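Hypothetical methylmalonyl-CoA decarboxylase alpha subunit (Sulfolobus tokodaii, PDB 1X0U) belongs to the carboxyl transferase family of the ClpP/crotonase clan and assembles from six copies of a chain built on two mixed beta-sheets. Local coordinates at residues S161-Q166 with S255-E260; T168-P173 with I188-G193; S365-P370 with K401-V406. All coordinates share one frame; numbering follows the deposited sequence.

Contact 1. Residues S161-Q166 with S255-E260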
loop_
_atom_site.group_PDB
_atom_site.type_symbol
_atom_site.label_atom_id
_atom_site.label_comp_id
_atom_site.label_asym_id
_atom_site.label_seq_id
_atom_site.Cartn_x
_atom_site.Cartn_y
_atom_site.Cartn_z
ATOM N N SER A 161 3.273 -8.928 -19.962
ATOM C CA SER A 161 3.613 -7.742 -20.723
ATOM C C SER A 161 4.067 -6.579 -19.844
ATOM O O SER A 161 3.303 -6.047 -19.027
ATOM C CB SER A 161 2.430 -7.325 -21.583
ATOM O OG SER A 161 2.823 -6.333 -22.512
ATOM N N GLY A 162 5.326 -6.197 -20.018
ATOM C CA GLY A 162 5.885 -5.103 -19.249
ATOM C C GLY A 162 6.363 -5.542 -17.881
ATOM O O GLY A 162 6.689 -4.702 -17.053
ATOM N N VAL A 163 6.403 -6.855 -17.643
ATOM C CA VAL A 163 6.853 -7.406 -16.363
ATOM C C VAL A 163 8.157 -8.184 -16.560
ATOM O O VAL A 163 9.107 -8.048 -15.793
ATOM C CB VAL A 163 5.791 -8.363 -15.769
ATOM C CG1 VAL A 163 6.254 -8.882 -14.411
ATOM C CG2 VAL A 163 4.445 -7.651 -15.663
ATOM N N ILE A 164 8.178 -9.014 -17.596
ATOM C CA ILE A 164 9.352 -9.806 -17.941
ATOM C C ILE A 164 9.533 -9.715 -19.457
ATOM O O ILE A 164 8.572 -9.840 -20.217
ATOM C CB ILE A 164 9.201 -11.301 -17.505
ATOM C CG1 ILE A 164 7.857 -11.878 -17.970
ATOM C CG2 ILE A 164 9.308 -11.414 -15.983
ATOM C CD1 ILE A 164 7.751 -13.411 -17.804
ATOM N N PRO A 165 10.772 -9.478 -19.915
ATOM C CA PRO A 165 11.047 -9.369 -21.352
ATOM C C PRO A 165 10.567 -10.620 -22.080
ATOM O O PRO A 165 10.819 -11.733 -21.628
ATOM C CB PRO A 165 12.571 -9.240 -21.411
ATOM C CG PRO A 165 12.935 -8.698 -20.063
ATOM C CD PRO A 165 12.022 -9.459 -19.141
ATOM N N GLN A 166 9.890 -10.430 -23.205
ATOM C CA GLN A 166 9.388 -11.541 -24.001
ATOM C C GLN A 166 9.884 -11.449 -25.434
ATOM O O GLN A 166 9.460 -10.568 -26.194
ATOM C CB GLN A 166 7.863 -11.535 -24.011
ATOM C CG GLN A 166 7.219 -11.794 -22.667
ATOM C CD GLN A 166 5.719 -11.657 -22.745
ATOM O OE1 GLN A 166 5.175 -10.542 -22.707
ATOM N NE2 GLN A 166 5.034 -12.786 -22.895
ATOM N N SER A 255 16.214 -8.517 -16.038
ATOM C CA SER A 255 15.539 -9.812 -16.039
ATOM C C SER A 255 14.038 -9.618 -15.895
ATOM O O SER A 255 13.242 -10.466 -16.297
ATOM C CB SER A 255 16.055 -10.684 -14.887
ATOM O OG SER A 255 17.420 -11.025 -15.062
ATOM N N ASN A 256 13.660 -8.490 -15.306
ATOM C CA ASN A 256 12.255 -8.174 -15.080
ATOM C C ASN A 256 12.146 -6.685 -14.787
ATOM O O ASN A 256 13.164 -6.002 -14.636
ATOM C CB ASN A 256 11.734 -8.998 -13.902
ATOM C CG ASN A 256 12.577 -8.815 -12.659
ATOM O OD1 ASN A 256 12.566 -7.747 -12.038
ATOM N ND2 ASN A 256 13.328 -9.842 -12.297
ATOM N N ASN A 257 10.920 -6.187 -14.689
ATOM C CA ASN A 257 10.693 -4.763 -14.461
ATOM C C ASN A 257 11.049 -4.245 -13.072
ATOM O O ASN A 257 10.749 -3.104 -12.745
ATOM C CB ASN A 257 9.237 -4.418 -14.778
ATOM C CG ASN A 257 8.272 -4.964 -13.750
ATOM O OD1 ASN A 257 8.616 -5.821 -12.939
ATOM N ND2 ASN A 257 7.051 -4.476 -13.790
ATOM N N MET A 258 11.686 -5.077 -12.260
ATOM C CA MET A 258 12.075 -4.675 -10.917
ATOM C C MET A 258 13.588 -4.548 -10.865
ATOM O O MET A 258 14.168 -4.387 -9.800
ATOM C CB MET A 258 11.607 -5.712 -9.885
ATOM C CG MET A 258 10.093 -5.784 -9.700
ATOM S SD MET A 258 9.367 -4.259 -9.023
ATOM C CE MET A 258 8.568 -3.554 -10.462
ATOM N N GLU A 259 14.226 -4.629 -12.029
ATOM C CA GLU A 259 15.675 -4.529 -12.103
ATOM C C GLU A 259 16.131 -3.521 -13.157
ATOM O O GLU A 259 15.479 -3.320 -14.176
ATOM C CB GLU A 259 16.283 -5.910 -12.387
ATOM C CG GLU A 259 16.203 -6.876 -11.209
ATOM C CD GLU A 259 16.947 -8.179 -11.457
ATOM O OE1 GLU A 259 16.521 -8.955 -12.333
ATOM O OE2 GLU A 259 17.963 -8.431 -10.778
ATOM N N GLU A 260 17.252 -2.870 -12.899
ATOM C CA GLU A 260 17.768 -1.897 -13.845
ATOM C C GLU A 260 18.589 -2.623 -14.897
ATOM O O GLU A 260 19.212 -3.646 -14.605
ATOM C CB GLU A 260 18.624 -0.861 -13.112
ATOM C CG GLU A 260 19.854 -1.420 -12.429
ATOM C CD GLU A 260 20.277 -0.582 -11.231
ATOM O OE1 GLU A 260 21.375 -0.830 -10.684
ATOM O OE2 GLU A 260 19.500 0.320 -10.832
#

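Contact 2. Residues T168-P173 with I188-G193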
loop_
_atom_site.group_PDB
_atom_site.type_symbol
_atom_site.label_atom_id
_atom_site.label_comp_id
_atom_site.label_asym_id
_atom_site.label_seq_id
_atom_site.Cartn_x
_atom_site.Cartn_y
_atom_site.Cartn_z
ATOM N N THR A 168 10.532 -13.551 -29.144
ATOM C CA THR A 168 10.139 -14.723 -29.913
ATOM C C THR A 168 11.058 -14.894 -31.115
ATOM O O THR A 168 11.368 -13.925 -31.804
ATOM C CB THR A 168 8.709 -14.610 -30.481
ATOM O OG1 THR A 168 8.713 -13.713 -31.595
ATOM C CG2 THR A 168 7.745 -14.103 -29.443
ATOM N N ILE A 169 11.516 -16.117 -31.350
ATOM C CA ILE A 169 12.328 -16.386 -32.531
ATOM C C ILE A 169 11.350 -17.120 -33.421
ATOM O O ILE A 169 10.907 -18.224 -33.086
ATOM C CB ILE A 169 13.529 -17.320 -32.250
ATOM C CG1 ILE A 169 14.523 -16.639 -31.311
ATOM C CG2 ILE A 169 14.233 -17.681 -33.562
ATOM C CD1 ILE A 169 15.727 -17.502 -31.019
ATOM N N MET A 170 10.959 -16.485 -34.517
ATOM C CA MET A 170 10.046 -17.116 -35.453
ATOM C C MET A 170 10.921 -17.952 -36.385
ATOM O O MET A 170 11.533 -17.423 -37.312
ATOM C CB MET A 170 9.270 -16.057 -36.248
ATOM C CG MET A 170 8.366 -16.633 -37.340
ATOM S SD MET A 170 7.370 -18.004 -36.728
ATOM C CE MET A 170 6.563 -17.152 -35.296
ATOM N N ALA A 171 11.007 -19.250 -36.116
ATOM C CA ALA A 171 11.833 -20.132 -36.939
ATOM C C ALA A 171 10.997 -21.237 -37.581
ATOM O O ALA A 171 11.431 -22.390 -37.663
ATOM C CB ALA A 171 12.962 -20.734 -36.086
ATOM N N GLY A 172 9.806 -20.868 -38.049
ATOM C CA GLY A 172 8.912 -21.831 -38.672
ATOM C C GLY A 172 7.870 -21.200 -39.582
ATOM O O GLY A 172 7.944 -20.007 -39.862
ATOM N N PRO A 173 6.889 -21.985 -40.068
ATOM C CA PRO A 173 5.801 -21.563 -40.957
ATOM C C PRO A 173 4.489 -21.344 -40.201
ATOM O O PRO A 173 3.562 -22.143 -40.315
ATOM C CB PRO A 173 5.701 -22.731 -41.917
ATOM C CG PRO A 173 5.862 -23.890 -40.988
ATOM C CD PRO A 173 6.953 -23.457 -40.002
ATOM N N ILE A 188 10.147 -9.630 -32.088
ATOM C CA ILE A 188 10.060 -10.794 -32.939
ATOM C C ILE A 188 11.302 -10.833 -33.833
ATOM O O ILE A 188 11.520 -9.941 -34.651
ATOM C CB ILE A 188 8.802 -10.782 -33.840
ATOM C CG1 ILE A 188 7.532 -10.969 -33.000
ATOM C CG2 ILE A 188 8.885 -11.918 -34.850
ATOM C CD1 ILE A 188 6.258 -10.987 -33.839
ATOM N N ILE A 189 12.124 -11.857 -33.634
ATOM C CA ILE A 189 13.321 -12.072 -34.432
ATOM C C ILE A 189 12.948 -13.215 -35.374
ATOM O O ILE A 189 12.598 -14.308 -34.930
ATOM C CB ILE A 189 14.497 -12.499 -33.562
ATOM C CG1 ILE A 189 14.828 -11.377 -32.571
ATOM C CG2 ILE A 189 15.687 -12.857 -34.450
ATOM C CD1 ILE A 189 15.750 -11.795 -31.446
ATOM N N MET A 190 13.010 -12.952 -36.670
ATOM C CA MET A 190 12.636 -13.936 -37.666
ATOM C C MET A 190 13.738 -14.178 -38.684
ATOM O O MET A 190 14.465 -13.256 -39.053
ATOM C CB MET A 190 11.370 -13.460 -38.381
ATOM C CG MET A 190 10.797 -14.448 -39.373
ATOM S SD MET A 190 9.170 -13.916 -39.885
ATOM C CE MET A 190 8.865 -15.004 -41.260
ATOM N N ILE A 191 13.852 -15.423 -39.135
ATOM C CA ILE A 191 14.852 -15.802 -40.130
ATOM C C ILE A 191 14.214 -15.719 -41.512
ATOM O O ILE A 191 13.060 -16.098 -41.687
ATOM C CB ILE A 191 15.351 -17.250 -39.914
ATOM C CG1 ILE A 191 15.968 -17.398 -38.519
ATOM C CG2 ILE A 191 16.389 -17.615 -40.981
ATOM C CD1 ILE A 191 14.969 -17.564 -37.413
ATOM N N LYS A 192 14.940 -15.201 -42.496
ATOM C CA LYS A 192 14.358 -15.137 -43.828
ATOM C C LYS A 192 14.736 -16.391 -44.589
ATOM O O LYS A 192 15.857 -16.872 -44.492
ATOM C CB LYS A 192 14.786 -13.868 -44.597
ATOM C CG LYS A 192 16.187 -13.335 -44.335
ATOM C CD LYS A 192 16.281 -11.884 -44.838
ATOM C CE LYS A 192 17.590 -11.189 -44.440
ATOM N NZ LYS A 192 18.679 -11.388 -45.443
ATOM N N GLY A 193 13.768 -16.932 -45.315
ATOM C CA GLY A 193 13.987 -18.141 -46.079
ATOM C C GLY A 193 12.655 -18.767 -46.436
ATOM O O GLY A 193 11.605 -18.395 -45.897
#

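Contact 3. Residues S365-P370 with K401-V406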
loop_
_atom_site.group_PDB
_atom_site.type_symbol
_atom_site.label_atom_id
_atom_site.label_comp_id
_atom_site.label_asym_id
_atom_site.label_seq_id
_atom_site.Cartn_x
_atom_site.Cartn_y
_atom_site.Cartn_z
ATOM N N SER A 365 16.688 11.221 -27.011
ATOM C CA SER A 365 16.142 11.688 -28.278
ATOM C C SER A 365 17.177 12.573 -28.991
ATOM O O SER A 365 17.803 13.439 -28.377
ATOM C CB SER A 365 14.865 12.507 -28.068
ATOM O OG SER A 365 13.834 11.728 -27.496
ATOM N N LEU A 366 17.353 12.331 -30.285
ATOM C CA LEU A 366 18.262 13.106 -31.121
ATOM C C LEU A 366 17.303 13.604 -32.183
ATOM O O LEU A 366 16.750 12.818 -32.952
ATOM C CB LEU A 366 19.352 12.202 -31.711
ATOM C CG LEU A 366 20.193 11.525 -30.620
ATOM C CD1 LEU A 366 21.031 10.399 -31.196
ATOM C CD2 LEU A 366 21.058 12.556 -29.951
ATOM N N VAL A 367 17.107 14.917 -32.222
ATOM C CA VAL A 367 16.130 15.506 -33.122
ATOM C C VAL A 367 16.570 16.236 -34.377
ATOM O O VAL A 367 17.535 17.004 -34.373
ATOM C CB VAL A 367 15.212 16.473 -32.325
ATOM C CG1 VAL A 367 14.071 16.980 -33.214
ATOM C CG2 VAL A 367 14.677 15.766 -31.082
ATOM N N ASP A 368 15.806 15.999 -35.443
ATOM C CA ASP A 368 15.994 16.640 -36.739
ATOM C C ASP A 368 14.827 16.209 -37.604
ATOM O O ASP A 368 14.960 15.382 -38.494
ATOM C CB ASP A 368 17.321 16.239 -37.398
ATOM C CG ASP A 368 17.615 17.061 -38.643
ATOM O OD1 ASP A 368 16.897 18.062 -38.879
ATOM O OD2 ASP A 368 18.565 16.711 -39.383
ATOM N N THR A 369 13.668 16.773 -37.312
ATOM C CA THR A 369 12.455 16.446 -38.036
ATOM C C THR A 369 11.686 17.723 -38.359
ATOM O O THR A 369 11.489 18.577 -37.493
ATOM C CB THR A 369 11.575 15.473 -37.206
ATOM O OG1 THR A 369 10.335 15.246 -37.885
ATOM C CG2 THR A 369 11.308 16.039 -35.807
ATOM N N PRO A 370 11.257 17.872 -39.620
ATOM C CA PRO A 370 10.509 19.027 -40.116
ATOM C C PRO A 370 8.999 18.909 -39.929
ATOM O O PRO A 370 8.264 19.861 -40.188
ATOM C CB PRO A 370 10.884 19.047 -41.587
ATOM C CG PRO A 370 10.859 17.590 -41.913
ATOM C CD PRO A 370 11.596 16.966 -40.736
ATOM N N LYS A 401 14.654 10.928 -19.221
ATOM C CA LYS A 401 14.471 11.326 -20.606
ATOM C C LYS A 401 15.264 12.595 -20.907
ATOM O O LYS A 401 15.110 13.609 -20.234
ATOM C CB LYS A 401 12.983 11.537 -20.901
ATOM C CG LYS A 401 12.184 10.232 -20.926
ATOM C CD LYS A 401 10.700 10.496 -21.052
ATOM C CE LYS A 401 10.170 11.226 -19.827
ATOM N NZ LYS A 401 8.742 11.537 -20.002
ATOM N N ILE A 402 16.129 12.515 -21.912
ATOM C CA ILE A 402 16.955 13.651 -22.325
ATOM C C ILE A 402 16.851 13.821 -23.828
ATOM O O ILE A 402 16.949 12.849 -24.590
ATOM C CB ILE A 402 18.451 13.442 -21.973
ATOM C CG1 ILE A 402 18.627 13.295 -20.468
ATOM C CG2 ILE A 402 19.258 14.645 -22.423
ATOM C CD1 ILE A 402 20.040 12.932 -20.048
ATOM N N THR A 403 16.645 15.061 -24.251
ATOM C CA THR A 403 16.543 15.364 -25.663
ATOM C C THR A 403 17.720 16.222 -26.119
ATOM O O THR A 403 18.110 17.183 -25.444
ATOM C CB THR A 403 15.224 16.100 -25.991
ATOM O OG1 THR A 403 14.119 15.220 -25.750
ATOM C CG2 THR A 403 15.183 16.529 -27.444
ATOM N N VAL A 404 18.299 15.840 -27.253
ATOM C CA VAL A 404 19.395 16.581 -27.842
ATOM C C VAL A 404 18.958 16.909 -29.262
ATOM O O VAL A 404 18.890 16.031 -30.129
ATOM C CB VAL A 404 20.704 15.775 -27.905
ATOM C CG1 VAL A 404 21.773 16.596 -28.626
ATOM C CG2 VAL A 404 21.184 15.428 -26.514
ATOM N N ILE A 405 18.653 18.179 -29.488
ATOM C CA ILE A 405 18.222 18.641 -30.795
ATOM C C ILE A 405 19.450 18.924 -31.655
ATOM O O ILE A 405 20.225 19.840 -31.377
ATOM C CB ILE A 405 17.347 19.903 -30.637
ATOM C CG1 ILE A 405 16.110 19.544 -29.795
ATOM C CG2 ILE A 405 16.970 20.458 -32.002
ATOM C CD1 ILE A 405 15.145 20.687 -29.529
ATOM N N VAL A 406 19.628 18.105 -32.685
ATOM C CA VAL A 406 20.754 18.219 -33.598
ATOM C C VAL A 406 20.520 19.320 -34.632
ATOM O O VAL A 406 21.374 20.184 -34.837
ATOM C CB VAL A 406 20.997 16.861 -34.291
ATOM C CG1 VAL A 406 21.942 17.002 -35.471
ATOM C CG2 VAL A 406 21.579 15.891 -33.281
HETATM O O HOH W 1 13.987 11.265 -24.681
#

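Contact 1. Residues S161-Q166 with S255-E260
V163 and N257 join two loops here, and they illustrate how a single backbone bond can fix the meeting of segments that have no regular structure. N257 N donates to V163 O over 2.8 Å, with an N-H...O angle of 150° and the donor tilted well out of the carbonyl plane. The same oxygen has N256 CA against it at 3.2 Å, and this carbonyl is the focus of the tight part. Next to it P165 CD comes to 3.3 Å from S255 O, and I164 places CG2, rather than its longer branch, 4.0 Å from N256 CB. The CG1 branch of I164 (chi1 49°) heads away from N257 and its neighbours. The side chains of V163 and N257 run alongside each other in the same direction, CG1 and OD1 4.1 Å apart. G162 has a positive phi (83°), a conformation suited to glycine, and its O lies 3.3 Å from N257 ND2.

The loose side begins at M258. N256 opens an Asx turn, its OD1 taking M258 N on an in-plane lone pair at 2.8 Å, and a type I turn runs from N256 to E259. These turns swing the chain off, and M258, E259 and E260 lie exposed without touching residues 161-166.

Another copy of the protein borders the tight part itself: P514 of the second subunit accepts from N257 ND2, and its K515 packs on V163. Within the chain, helix 109-125 lies against V163 and I164 through A122 and L123, and P165 rests on P128, L253 and F359. Residues 161-166 lead from helix 144-160 into strand 166-170, whereas 255-260 lie in the loop between helices 239-252 and 277-280.

Contact 2. Residues T168-P173 with I188-G193
The peptide groups of T168-M170 and I188-I191 are the flat elements here, meeting edge to edge as neighbouring parallel strands do. At one edge I189 N points almost straight down the carbonyl of T168, 2.9 Å from its O with an N-H...O angle of 169°; at the next, M170 N reaches I189 O over 2.8 Å. I169 CA closes on that second oxygen as well, a CA-H...O contact of 3.2 Å.

Each face of this sheet has its own set of side chains. One carries T168, I188, M170 and M190. T168 puts OG1 between its backbone N and carbonyl carbon (chi1 75°), and from there it touches I188 CG1 at 3.3 Å. M170 and M190 lie alongside each other, pointing the same way, with M170 CG 3.8 Å from M190 SD; beyond this the M170 chain bends while M190 stays extended. M198 of strand 197-199 covers I188 and both methionines. The other face carries I169 and I189, which pack on helix 239-252. At the strand end I191 bends its tip back across the pair, CD1 coming 3.9 Å from I169 CG2 and 3.4 Å from M170 O.

The two strands belong to a beta-alpha-beta crossover that returns through the short helix 180-184. Apart from the threonine hydroxyl, every side chain meeting across the pair is hydrophobic and all the touching residues are buried, which is consistent with the main-chain bonds setting the register, whereas the side chains supply close apolar contact on both faces.

Contact 3. Residues S365-P370 with K401-V406
I402 O is gripped from two directions: S365 N donates to it over 2.9 Å, nearly straight at 171°, and a water gives it a weak second bond. That water also donates to S365 OG at 2.9 Å, tying S365 to the beginning of strand 401-406; the same OG has M417 O as a further partner. The exchange continues along the strands in the alternating manner of a parallel pair. V404 N reaches S365 O at 2.7 Å, V404 O takes V367 N, and V406 N closes the series on an in-plane lone pair of V367 O.

Beside these bonds, S365, T403, V367 and I405 share one face. V367 CG2 meets T403 CG2 at 3.8 Å where the two side chains cross, whereas T403 OG1 is engaged with S418 O. On the other face L366 and V404 lie side by side, with L366 CD2 3.8 Å from V404 CB.

The pair forms a beta-alpha-beta crossover whose connection holds helices 376-380 and 383-396. Strand 325-332 flanks 363-369, strand 426-429 flanks 401-406, and helix 291-298 packs on L366 and V406.

Taken together, the three contacts show one strand-pair design used in two sheets, and a separate loop junction. Contact 2 and contact 3 each join neighbouring parallel strands in the parallel part of a seven-stranded mixed sheet; the two sheets follow the same pattern of strand directions, consistent with related halves in this family. The centres of contact 2 and contact 3 lie about 33 Å apart, on opposite sides of the centre of the chain. Contact 1 falls about 23 Å from contact 2 and 27 Å from contact 3, centre to centre. Contact 2 is nested within the loop closed by contact 1, and 161-166 and 168-173 adjoin in sequence, whereas contact 3 follows later in the chain.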